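Long-range contacts in quinoline 2-oxidoreductase large subunit (Pseudomonas putida, PDB 1T3Q), which carries the molybdenum cofactor of quinoline 2-oxidoreductase, a molybdenum hydroxylase of the xanthine dehydrogenase family that probably hydroxylates quinoline: residues T482-T488 and T539-Y545; I244-V248 and G534-N538; S396-R402 and I430-E434. All blocks are in the same frame, centred on the assembly; numbering follows the deposited sequence.

Interactions 1 and 2 are neighbours. Their second segments, 539-545 and 534-538, follow one another in the loop between strand 529-532 and helix 549-576, and both touch the second copy of this subunit. Interaction 1 is buried and reaches the molybdenum cofactor. It joins the loop to residues 482-488 by hydrogen bonds from backbone NH groups to a carbonyl, a carboxylate and a hydroxyl, and by a CH-pi contact. Interaction 2 is partly buried and joins the same loop to edge strand 244-247 through strand-like bonds, hydroxyls and a water. Interaction 3, also partly buried, lies apart, its centre about 39 Å from that of interaction 1. It pairs two helices through apolar packing and a salt-bridge network.

Interaction 1: T482-T488 and T539-Y545. With MCN (pterin cytosine dinucleotide), chain N; SMO (dioxosulfidomolybdenum(VI) ion), chain O.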
loop_
_atom_site.group_PDB
_atom_site.type_symbol
_atom_site.label_atom_id
_atom_site.label_comp_id
_atom_site.label_asym_id
_atom_site.label_seq_id
_atom_site.Cartn_x
_atom_site.Cartn_y
_atom_site.Cartn_z
ATOM N N THR B 482 -11.640 -25.047 -19.073
ATOM C CA THR B 482 -10.943 -25.688 -17.965
ATOM C C THR B 482 -10.711 -24.602 -16.916
ATOM O O THR B 482 -10.230 -23.519 -17.236
ATOM C CB THR B 482 -9.574 -26.254 -18.397
ATOM O OG1 THR B 482 -9.771 -27.433 -19.185
ATOM C CG2 THR B 482 -8.725 -26.604 -17.180
ATOM N N THR B 483 -11.065 -24.877 -15.668
ATOM C CA THR B 483 -10.860 -23.887 -14.620
ATOM C C THR B 483 -9.612 -24.219 -13.822
ATOM O O THR B 483 -9.085 -25.323 -13.913
ATOM C CB THR B 483 -12.060 -23.823 -13.652
ATOM O OG1 THR B 483 -12.329 -25.133 -13.134
ATOM C CG2 THR B 483 -13.293 -23.293 -14.376
ATOM N N HIS B 484 -9.139 -23.249 -13.046
ATOM C CA HIS B 484 -7.963 -23.428 -12.208
ATOM C C HIS B 484 -8.198 -22.542 -10.990
ATOM O O HIS B 484 -8.435 -21.344 -11.129
ATOM C CB HIS B 484 -6.703 -22.995 -12.967
ATOM C CG HIS B 484 -5.422 -23.388 -12.298
ATOM N ND1 HIS B 484 -4.912 -22.720 -11.204
ATOM C CD2 HIS B 484 -4.544 -24.382 -12.574
ATOM C CE1 HIS B 484 -3.775 -23.285 -10.837
ATOM N NE2 HIS B 484 -3.529 -24.295 -11.652
ATOM N N ASP B 485 -8.156 -23.141 -9.803
ATOM C CA ASP B 485 -8.388 -22.406 -8.569
ATOM C C ASP B 485 -7.534 -22.940 -7.434
ATOM O O ASP B 485 -7.855 -23.961 -6.820
ATOM C CB ASP B 485 -9.864 -22.487 -8.184
ATOM C CG ASP B 485 -10.772 -21.928 -9.254
ATOM O OD1 ASP B 485 -11.179 -22.690 -10.158
ATOM O OD2 ASP B 485 -11.069 -20.716 -9.200
ATOM N N SER B 486 -6.443 -22.240 -7.148
ATOM C CA SER B 486 -5.543 -22.679 -6.098
ATOM C C SER B 486 -5.695 -21.855 -4.830
ATOM O O SER B 486 -6.215 -20.741 -4.851
ATOM C CB SER B 486 -4.091 -22.609 -6.581
ATOM O OG SER B 486 -3.653 -21.264 -6.722
ATOM N N ALA B 487 -5.252 -22.433 -3.723
ATOM C CA ALA B 487 -5.285 -21.766 -2.433
ATOM C C ALA B 487 -3.973 -22.112 -1.771
ATOM O O ALA B 487 -3.374 -23.145 -2.069
ATOM C CB ALA B 487 -6.445 -22.279 -1.587
ATOM N N THR B 488 -3.514 -21.238 -0.886
ATOM C CA THR B 488 -2.284 -21.491 -0.173
ATOM C C THR B 488 -2.619 -21.453 1.303
ATOM O O THR B 488 -3.448 -20.653 1.742
ATOM C CB THR B 488 -1.208 -20.433 -0.492
ATOM O OG1 THR B 488 -0.859 -20.516 -1.881
ATOM C CG2 THR B 488 0.036 -20.671 0.346
ATOM N N THR B 539 -1.229 -17.502 -5.446
ATOM C CA THR B 539 -2.389 -18.318 -5.803
ATOM C C THR B 539 -2.934 -17.821 -7.138
ATOM O O THR B 539 -2.541 -16.760 -7.620
ATOM C CB THR B 539 -3.547 -18.311 -4.743
ATOM O OG1 THR B 539 -4.273 -17.076 -4.795
ATOM C CG2 THR B 539 -3.001 -18.538 -3.344
ATOM N N TYR B 540 -3.818 -18.602 -7.740
ATOM C CA TYR B 540 -4.413 -18.246 -9.021
ATOM C C TYR B 540 -5.769 -18.914 -9.133
ATOM O O TYR B 540 -5.892 -20.121 -8.908
ATOM C CB TYR B 540 -3.510 -18.717 -10.168
ATOM C CG TYR B 540 -3.950 -18.218 -11.524
ATOM C CD1 TYR B 540 -5.018 -18.807 -12.196
ATOM C CD2 TYR B 540 -3.316 -17.127 -12.118
ATOM C CE1 TYR B 540 -5.449 -18.320 -13.432
ATOM C CE2 TYR B 540 -3.741 -16.631 -13.349
ATOM C CZ TYR B 540 -4.804 -17.228 -13.997
ATOM O OH TYR B 540 -5.240 -16.716 -15.196
ATOM N N GLY B 541 -6.791 -18.141 -9.480
ATOM C CA GLY B 541 -8.117 -18.720 -9.590
ATOM C C GLY B 541 -9.084 -17.910 -10.426
ATOM O O GLY B 541 -8.850 -16.737 -10.703
ATOM N N PHE B 542 -10.181 -18.541 -10.819
ATOM C CA PHE B 542 -11.187 -17.884 -11.639
ATOM C C PHE B 542 -12.060 -16.892 -10.867
ATOM O O PHE B 542 -12.807 -16.125 -11.467
ATOM C CB PHE B 542 -12.055 -18.942 -12.331
ATOM C CG PHE B 542 -11.439 -19.509 -13.587
ATOM C CD1 PHE B 542 -10.103 -19.910 -13.611
ATOM C CD2 PHE B 542 -12.195 -19.635 -14.753
ATOM C CE1 PHE B 542 -9.529 -20.422 -14.776
ATOM C CE2 PHE B 542 -11.627 -20.151 -15.928
ATOM C CZ PHE B 542 -10.292 -20.543 -15.938
ATOM N N GLY B 543 -11.969 -16.909 -9.539
ATOM C CA GLY B 543 -12.753 -15.979 -8.746
ATOM C C GLY B 543 -14.107 -16.486 -8.287
ATOM O O GLY B 543 -14.410 -17.674 -8.387
ATOM N N ALA B 544 -14.921 -15.572 -7.770
ATOM C CA ALA B 544 -16.252 -15.909 -7.283
ATOM C C ALA B 544 -17.330 -15.593 -8.317
ATOM O O ALA B 544 -17.501 -14.445 -8.735
ATOM C CB ALA B 544 -16.538 -15.158 -5.988
ATOM N N TYR B 545 -18.050 -16.631 -8.724
ATOM C CA TYR B 545 -19.128 -16.515 -9.697
ATOM C C TYR B 545 -19.785 -17.888 -9.774
ATOM O O TYR B 545 -19.253 -18.856 -9.241
ATOM C CB TYR B 545 -18.572 -16.099 -11.069
ATOM C CG TYR B 545 -17.647 -17.111 -11.706
ATOM C CD1 TYR B 545 -18.153 -18.238 -12.354
ATOM C CD2 TYR B 545 -16.264 -16.956 -11.637
ATOM C CE1 TYR B 545 -17.303 -19.191 -12.917
ATOM C CE2 TYR B 545 -15.405 -17.901 -12.195
ATOM C CZ TYR B 545 -15.931 -19.017 -12.831
ATOM O OH TYR B 545 -15.089 -19.965 -13.370
HETATM N N1 MCN N . -22.299 -20.297 1.962
HETATM C C2 MCN N . -22.273 -21.061 3.175
HETATM N N3 MCN N . -22.535 -22.408 2.977
HETATM C C4 MCN N . -22.811 -23.033 1.765
HETATM C C5 MCN N . -22.837 -22.198 0.558
HETATM C C6 MCN N . -22.580 -20.851 0.658
HETATM O O2 MCN N . -22.067 -20.531 4.243
HETATM N N4 MCN N . -23.039 -24.327 1.696
HETATM C "C1'" MCN N . -21.966 -18.768 2.138
HETATM C C2D MCN N . -20.440 -18.454 1.792
HETATM O "O2'" MCN N . -19.944 -17.369 2.654
HETATM C "C3'" MCN N . -20.481 -18.122 0.315
HETATM C C4D MCN N . -21.780 -17.376 0.125
HETATM O O4D MCN N . -22.687 -17.896 1.221
HETATM O "O3'" MCN N . -19.321 -17.292 -0.041
HETATM C "C5'" MCN N . -22.377 -17.415 -1.311
HETATM O "O5'" MCN N . -22.414 -18.775 -1.665
HETATM P PA MCN N . -21.744 -19.391 -2.955
HETATM O O1A MCN N . -20.590 -20.213 -2.469
HETATM O O2A MCN N . -22.902 -20.016 -3.713
HETATM O O3A MCN N . -21.233 -18.288 -4.037
HETATM P PB MCN N . -19.953 -17.326 -4.035
HETATM O O1B MCN N . -19.121 -17.707 -5.216
HETATM O O2B MCN N . -19.284 -17.308 -2.692
HETATM O O3B MCN N . -20.588 -15.868 -4.247
HETATM C C10 MCN N . -20.937 -15.412 -5.530
HETATM C "C9'" MCN N . -22.428 -15.473 -5.592
HETATM C "C8'" MCN N . -22.788 -14.889 -6.978
HETATM S "S8'" MCN N . -22.172 -15.813 -8.378
HETATM C "C7'" MCN N . -23.524 -13.799 -7.206
HETATM S "S7'" MCN N . -23.913 -13.130 -8.816
HETATM C "C6'" MCN N . -24.032 -12.989 -5.966
HETATM C C7 MCN N . -24.170 -13.883 -4.762
HETATM O "O9'" MCN N . -22.964 -14.584 -4.504
HETATM N "N5'" MCN N . -23.106 -11.786 -5.864
HETATM C C4A MCN N . -23.263 -11.216 -4.538
HETATM N "N8'" MCN N . -24.504 -13.071 -3.543
HETATM C C4B MCN N . -23.951 -11.761 -3.439
HETATM N "N1'" MCN N . -24.076 -11.169 -2.157
HETATM C "C2'" MCN N . -23.466 -9.969 -2.023
HETATM N "N2'" MCN N . -23.569 -9.356 -0.823
HETATM N "N3'" MCN N . -22.743 -9.369 -3.034
HETATM C "C4'" MCN N . -22.558 -9.918 -4.358
HETATM O "O4'" MCN N . -21.909 -9.329 -5.188
HETATM S S SMO O . -23.802 -13.748 -11.981
HETATM MO MO SMO O . -22.622 -14.506 -10.371
HETATM O OM2 SMO O . -22.612 -15.850 -11.475
HETATM O OM1 SMO O . -21.200 -13.605 -10.557
#
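Phe-542 lays one ring face against the backbone of Thr-483. The Thr-483 CA is 3.9 Å from the ring centroid, a CH-pi contact. Further along, Asp-485 turns its carboxylate to the loop, and Phe-542 N donates to Asp-485 OD2 at 2.9 Å. The same carboxylate forms a salt bridge with Arg-548. Ser-486 then pairs with Tyr-540 twice. Ser-486 N donates to Tyr-540 O at 2.8 Å, and Tyr-540 N donates to Ser-486 OG at 2.9 Å. A side chain thus takes a place that a carbonyl would fill in a regular strand pair. Between these bonds Gly-541 CA makes a CA-H...O contact with His-484 O at 3.1 Å. A CB on Gly-541 would sit tightly against Asp-485 OD2. Residues 539-545 end in the active site: Tyr-545 CA is 3.4 Å from MCN S8', one of the two dithiolene sulfurs on molybdenum, and Tyr-545 CB is 3.7 Å from SMO OM1. Tyr-610 of the second subunit meets the rings of His-484 and Tyr-540. Within the chain, strand 486-491 runs between strands 497-501 and 625-629, helix 549-576 packs on Asp-485 and Ala-487, and helix 471-476 touches Thr-482 and Thr-483.

Interaction 2: I244-V248 and G534-N538; sequences IEVRV and GSTKN
Residues 244-248 have regular beta backbone angles, with 244-247 an edge strand. The loop 534-538 runs nearly antiparallel, CA 534 to 537 at 157° to CA 244 to 248. The CA register is Val-246 with Thr-536 (5.6 Å), Arg-247 with Ser-535 (4.6 Å) and Val-248 with Gly-534 (4.2 Å). A single beta bridge joins Arg-247 and Ser-535. Ile-244 O accepts from a water at 2.8 Å, and that water lies 2.6 Å from Thr-536 OG1. Glu-245 is fully extended, and Glu-245 OE1 accepts from Ser-535 OG at 2.9 Å. Val-246 N donates to Thr-536 OG1 at 3.0 Å (Thr-536 chi1 p). Thr-536 N returns a bond to Val-246 O at 3.2 Å. Arg-247 (chi1 m, the rest extended) lies alongside Glu-245. Arg-247 NE reaches Glu-245 OE1 at 3.0 Å in a salt bridge, and Arg-247 NH1 donates to Glu-245 OE2 at 3.1 Å. Val-248 N donates to Gly-534 O at 2.9 Å. Gly-534 has phi/psi 85/22, and a CB there would clash with Val-248 O. Ser-535 is extended (-153/135); Thr-536 (-92/10) and Lys-537 (-61/-28) turn the loop off. Ser-535 OG (chi1 t) accepts from Lys-537 N at 3.2 Å, an ST turn. The pairing is characteristic of a loop docked on a sheet edge, here joining the two molybdopterin-binding parts of the chain. The chemistry implies a polar junction: hydroxyls and a water extend the pairing.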
loop_
_atom_site.group_PDB
_atom_site.type_symbol
_atom_site.label_atom_id
_atom_site.label_comp_id
_atom_site.label_asym_id
_atom_site.label_seq_id
_atom_site.Cartn_x
_atom_site.Cartn_y
_atom_site.Cartn_z
ATOM N N ILE B 244 2.664 -7.688 -13.571
ATOM C CA ILE B 244 1.352 -7.142 -13.262
ATOM C C ILE B 244 0.778 -7.730 -11.983
ATOM O O ILE B 244 0.836 -8.944 -11.761
ATOM C CB ILE B 244 0.323 -7.448 -14.369
ATOM C CG1 ILE B 244 0.796 -6.902 -15.718
ATOM C CG2 ILE B 244 -1.029 -6.840 -13.994
ATOM C CD1 ILE B 244 -0.154 -7.236 -16.872
ATOM N N GLU B 245 0.232 -6.863 -11.139
ATOM C CA GLU B 245 -0.421 -7.316 -9.921
ATOM C C GLU B 245 -1.790 -6.665 -9.890
ATOM O O GLU B 245 -1.919 -5.461 -10.114
ATOM C CB GLU B 245 0.326 -6.904 -8.653
ATOM C CG GLU B 245 -0.452 -7.319 -7.394
ATOM C CD GLU B 245 0.122 -6.776 -6.099
ATOM O OE1 GLU B 245 -0.420 -7.119 -5.022
ATOM O OE2 GLU B 245 1.106 -6.011 -6.145
ATOM N N VAL B 246 -2.813 -7.465 -9.638
ATOM C CA VAL B 246 -4.160 -6.934 -9.543
ATOM C C VAL B 246 -4.539 -7.012 -8.068
ATOM O O VAL B 246 -4.306 -8.028 -7.422
ATOM C CB VAL B 246 -5.147 -7.756 -10.384
ATOM C CG1 VAL B 246 -6.582 -7.384 -10.026
ATOM C CG2 VAL B 246 -4.890 -7.493 -11.877
ATOM N N ARG B 247 -5.091 -5.928 -7.538
ATOM C CA ARG B 247 -5.505 -5.886 -6.136
ATOM C C ARG B 247 -6.995 -5.619 -6.077
ATOM O O ARG B 247 -7.527 -4.859 -6.880
ATOM C CB ARG B 247 -4.752 -4.788 -5.382
ATOM C CG ARG B 247 -3.274 -5.090 -5.199
ATOM C CD ARG B 247 -2.545 -3.999 -4.431
ATOM N NE ARG B 247 -1.111 -4.279 -4.409
ATOM C CZ ARG B 247 -0.179 -3.439 -3.971
ATOM N NH1 ARG B 247 1.097 -3.798 -4.002
ATOM N NH2 ARG B 247 -0.519 -2.246 -3.503
ATOM N N VAL B 248 -7.674 -6.253 -5.128
ATOM C CA VAL B 248 -9.108 -6.067 -4.989
ATOM C C VAL B 248 -9.412 -5.520 -3.605
ATOM O O VAL B 248 -9.126 -6.168 -2.602
ATOM C CB VAL B 248 -9.870 -7.398 -5.157
ATOM C CG1 VAL B 248 -11.378 -7.138 -5.198
ATOM C CG2 VAL B 248 -9.413 -8.100 -6.441
ATOM N N GLY B 534 -7.583 -10.629 -2.425
ATOM C CA GLY B 534 -7.410 -9.321 -3.034
ATOM C C GLY B 534 -6.031 -8.988 -3.577
ATOM O O GLY B 534 -5.680 -7.812 -3.706
ATOM N N SER B 535 -5.240 -10.014 -3.877
ATOM C CA SER B 535 -3.906 -9.825 -4.449
ATOM C C SER B 535 -3.526 -11.046 -5.273
ATOM O O SER B 535 -3.720 -12.181 -4.830
ATOM C CB SER B 535 -2.850 -9.624 -3.369
ATOM O OG SER B 535 -1.562 -9.556 -3.962
ATOM N N THR B 536 -2.986 -10.805 -6.466
ATOM C CA THR B 536 -2.571 -11.887 -7.351
ATOM C C THR B 536 -1.100 -12.262 -7.149
ATOM O O THR B 536 -0.531 -13.028 -7.934
ATOM C CB THR B 536 -2.790 -11.511 -8.829
ATOM O OG1 THR B 536 -2.082 -10.300 -9.125
ATOM C CG2 THR B 536 -4.268 -11.308 -9.113
ATOM N N LYS B 537 -0.480 -11.729 -6.100
ATOM C CA LYS B 537 0.919 -12.045 -5.815
ATOM C C LYS B 537 1.113 -13.534 -5.551
ATOM O O LYS B 537 2.198 -14.079 -5.767
ATOM C CB LYS B 537 1.417 -11.262 -4.601
ATOM C CG LYS B 537 1.893 -9.852 -4.902
ATOM C CD LYS B 537 2.468 -9.254 -3.633
ATOM C CE LYS B 537 3.486 -8.184 -3.914
ATOM N NZ LYS B 537 4.122 -7.742 -2.639
ATOM N N ASN B 538 0.063 -14.183 -5.059
ATOM C CA ASN B 538 0.105 -15.614 -4.766
ATOM C C ASN B 538 -1.262 -16.246 -5.002
ATOM O O ASN B 538 -2.299 -15.619 -4.771
ATOM C CB ASN B 538 0.571 -15.857 -3.324
ATOM C CG ASN B 538 2.002 -15.380 -3.084
ATOM O OD1 ASN B 538 2.243 -14.204 -2.791
ATOM N ND2 ASN B 538 2.957 -16.288 -3.233
HETATM O O HOH W 1 0.452 -10.499 -9.495
#

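Interaction 3: S396-R402 and I430-E434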
loop_
_atom_site.group_PDB
_atom_site.type_symbol
_atom_site.label_atom_id
_atom_site.label_comp_id
_atom_site.label_asym_id
_atom_site.label_seq_id
_atom_site.Cartn_x
_atom_site.Cartn_y
_atom_site.Cartn_z
ATOM N N SER B 396 -53.144 -29.564 -7.396
ATOM C CA SER B 396 -52.470 -28.473 -6.713
ATOM C C SER B 396 -51.120 -28.341 -7.402
ATOM O O SER B 396 -50.627 -29.300 -8.001
ATOM C CB SER B 396 -52.250 -28.801 -5.238
ATOM O OG SER B 396 -51.066 -29.559 -5.062
ATOM N N PRO B 397 -50.508 -27.150 -7.343
ATOM C CA PRO B 397 -49.203 -26.971 -7.988
ATOM C C PRO B 397 -48.141 -27.879 -7.370
ATOM O O PRO B 397 -47.147 -28.215 -8.012
ATOM C CB PRO B 397 -48.910 -25.483 -7.774
ATOM C CG PRO B 397 -49.675 -25.157 -6.515
ATOM C CD PRO B 397 -50.974 -25.894 -6.727
ATOM N N PHE B 398 -48.351 -28.272 -6.118
ATOM C CA PHE B 398 -47.404 -29.145 -5.450
ATOM C C PHE B 398 -47.560 -30.580 -5.943
ATOM O O PHE B 398 -46.573 -31.281 -6.153
ATOM C CB PHE B 398 -47.604 -29.098 -3.932
ATOM C CG PHE B 398 -47.530 -27.718 -3.362
ATOM C CD1 PHE B 398 -48.689 -26.983 -3.130
ATOM C CD2 PHE B 398 -46.300 -27.130 -3.097
ATOM C CE1 PHE B 398 -48.623 -25.673 -2.642
ATOM C CE2 PHE B 398 -46.222 -25.822 -2.609
ATOM C CZ PHE B 398 -47.389 -25.096 -2.383
ATOM N N GLU B 399 -48.803 -31.002 -6.138
ATOM C CA GLU B 399 -49.092 -32.363 -6.585
ATOM C C GLU B 399 -48.607 -32.647 -8.006
ATOM O O GLU B 399 -48.042 -33.709 -8.266
ATOM C CB GLU B 399 -50.597 -32.640 -6.479
ATOM C CG GLU B 399 -51.045 -34.039 -6.930
ATOM C CD GLU B 399 -50.318 -35.168 -6.216
ATOM O OE1 GLU B 399 -50.023 -35.031 -5.010
ATOM O OE2 GLU B 399 -50.052 -36.206 -6.858
ATOM N N ILE B 400 -48.818 -31.716 -8.933
ATOM C CA ILE B 400 -48.369 -31.966 -10.297
ATOM C C ILE B 400 -46.845 -32.103 -10.343
ATOM O O ILE B 400 -46.305 -32.837 -11.178
ATOM C CB ILE B 400 -48.835 -30.867 -11.279
ATOM C CG1 ILE B 400 -48.641 -31.360 -12.719
ATOM C CG2 ILE B 400 -48.056 -29.572 -11.048
ATOM C CD1 ILE B 400 -49.338 -30.509 -13.763
ATOM N N ARG B 401 -46.152 -31.412 -9.441
ATOM C CA ARG B 401 -44.700 -31.501 -9.392
ATOM C C ARG B 401 -44.246 -32.843 -8.814
ATOM O O ARG B 401 -43.269 -33.421 -9.284
ATOM C CB ARG B 401 -44.118 -30.323 -8.599
ATOM C CG ARG B 401 -44.178 -29.008 -9.380
ATOM C CD ARG B 401 -43.708 -27.820 -8.553
ATOM N NE ARG B 401 -43.586 -26.594 -9.349
ATOM C CZ ARG B 401 -44.604 -25.847 -9.767
ATOM N NH1 ARG B 401 -45.854 -26.183 -9.473
ATOM N NH2 ARG B 401 -44.366 -24.744 -10.475
ATOM N N ARG B 402 -44.956 -33.348 -7.806
ATOM C CA ARG B 402 -44.607 -34.643 -7.220
ATOM C C ARG B 402 -44.650 -35.740 -8.279
ATOM O O ARG B 402 -43.885 -36.699 -8.226
ATOM C CB ARG B 402 -45.589 -35.039 -6.116
ATOM C CG ARG B 402 -45.575 -34.157 -4.897
ATOM C CD ARG B 402 -46.390 -34.793 -3.778
ATOM N NE ARG B 402 -46.449 -33.906 -2.624
ATOM C CZ ARG B 402 -47.444 -33.061 -2.383
ATOM N NH1 ARG B 402 -48.477 -32.993 -3.211
ATOM N NH2 ARG B 402 -47.389 -32.265 -1.325
ATOM N N ILE B 430 -40.730 -29.992 -2.144
ATOM C CA ILE B 430 -42.111 -29.738 -2.530
ATOM C C ILE B 430 -43.037 -29.892 -1.317
ATOM O O ILE B 430 -43.902 -29.052 -1.071
ATOM C CB ILE B 430 -42.565 -30.726 -3.625
ATOM C CG1 ILE B 430 -41.705 -30.545 -4.881
ATOM C CG2 ILE B 430 -44.042 -30.517 -3.934
ATOM C CD1 ILE B 430 -41.962 -31.581 -5.965
ATOM N N ASN B 431 -42.840 -30.969 -0.561
ATOM C CA ASN B 431 -43.656 -31.250 0.613
ATOM C C ASN B 431 -43.468 -30.223 1.721
ATOM O O ASN B 431 -44.439 -29.792 2.345
ATOM C CB ASN B 431 -43.332 -32.648 1.149
ATOM C CG ASN B 431 -43.810 -33.752 0.226
ATOM O OD1 ASN B 431 -43.315 -34.881 0.276
ATOM N ND2 ASN B 431 -44.785 -33.438 -0.612
ATOM N N LEU B 432 -42.220 -29.832 1.963
ATOM C CA LEU B 432 -41.916 -28.857 3.009
ATOM C C LEU B 432 -42.494 -27.491 2.633
ATOM O O LEU B 432 -43.067 -26.789 3.468
ATOM C CB LEU B 432 -40.401 -28.732 3.189
ATOM C CG LEU B 432 -39.854 -28.398 4.584
ATOM C CD1 LEU B 432 -38.456 -27.833 4.428
ATOM C CD2 LEU B 432 -40.745 -27.407 5.307
ATOM N N LEU B 433 -42.329 -27.124 1.368
ATOM C CA LEU B 433 -42.828 -25.852 0.869
ATOM C C LEU B 433 -44.346 -25.781 1.051
ATOM O O LEU B 433 -44.879 -24.762 1.491
ATOM C CB LEU B 433 -42.450 -25.697 -0.610
ATOM C CG LEU B 433 -42.572 -24.317 -1.258
ATOM C CD1 LEU B 433 -41.774 -23.293 -0.466
ATOM C CD2 LEU B 433 -42.057 -24.391 -2.696
ATOM N N GLU B 434 -45.046 -26.866 0.727
ATOM C CA GLU B 434 -46.492 -26.875 0.887
ATOM C C GLU B 434 -46.871 -26.668 2.355
ATOM O O GLU B 434 -47.798 -25.922 2.654
ATOM C CB GLU B 434 -47.091 -28.185 0.370
ATOM C CG GLU B 434 -48.606 -28.256 0.530
ATOM C CD GLU B 434 -49.223 -29.440 -0.189
ATOM O OE1 GLU B 434 -48.668 -30.552 -0.087
ATOM O OE2 GLU B 434 -50.270 -29.259 -0.846
HETATM O O HOH W 2 -50.786 -31.019 -2.711
#
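The two helical segments, 397-402 and 430-434, run antiparallel at 174°, with axes 10.0 Å apart. Their apolar contact centres on Phe-398 and Ile-430. Phe-398 takes chi1 m and chi2 near 96°, which presents a ring face to Glu-434. The Glu-434 CB lies 3.7 Å from the ring centroid, a CH-pi contact. Phe-398 CB also meets Ile-430 CG2 at 3.8 Å, and Phe-398 CE2 meets Leu-433 CG at 4.2 Å. Ile-430, in the m, t rotamer, extends CD1 to within 3.6 Å of Arg-401 CB. Beyond its CB, Arg-401 turns away from this helix. Its NH1 donates to Pro-397 O at 2.8 Å, and its guanidinium forms salt bridges with Glu-383 and Asp-387.

Arg-402 does the reverse. Its CA-to-CB bond points sideways, but its m, t, t chain brings the guanidinium across to the other helix. Arg-402 NH2 donates to Glu-434 OE1 at a very short 2.5 Å, a salt bridge. Its NH1 forms a second one with Glu-399 OE1 at 3.1 Å. Glu-434 has chi1 and chi2 both t, so its carboxylate reaches this charge. Ser-396 is the N-cap, its OG accepting from Glu-399 N at 2.9 Å. One water links Ser-396 OG, Arg-402 NH1 and Glu-434 OE2.

Leu-433 also packs on strand 655-665, and Phe-398 on strand 454-467. So charge and packing divide the contact: an apolar centre of Phe-398, Ile-430 and Leu-433, with the Glu-399, Arg-402 and Glu-434 network along the partly exposed side.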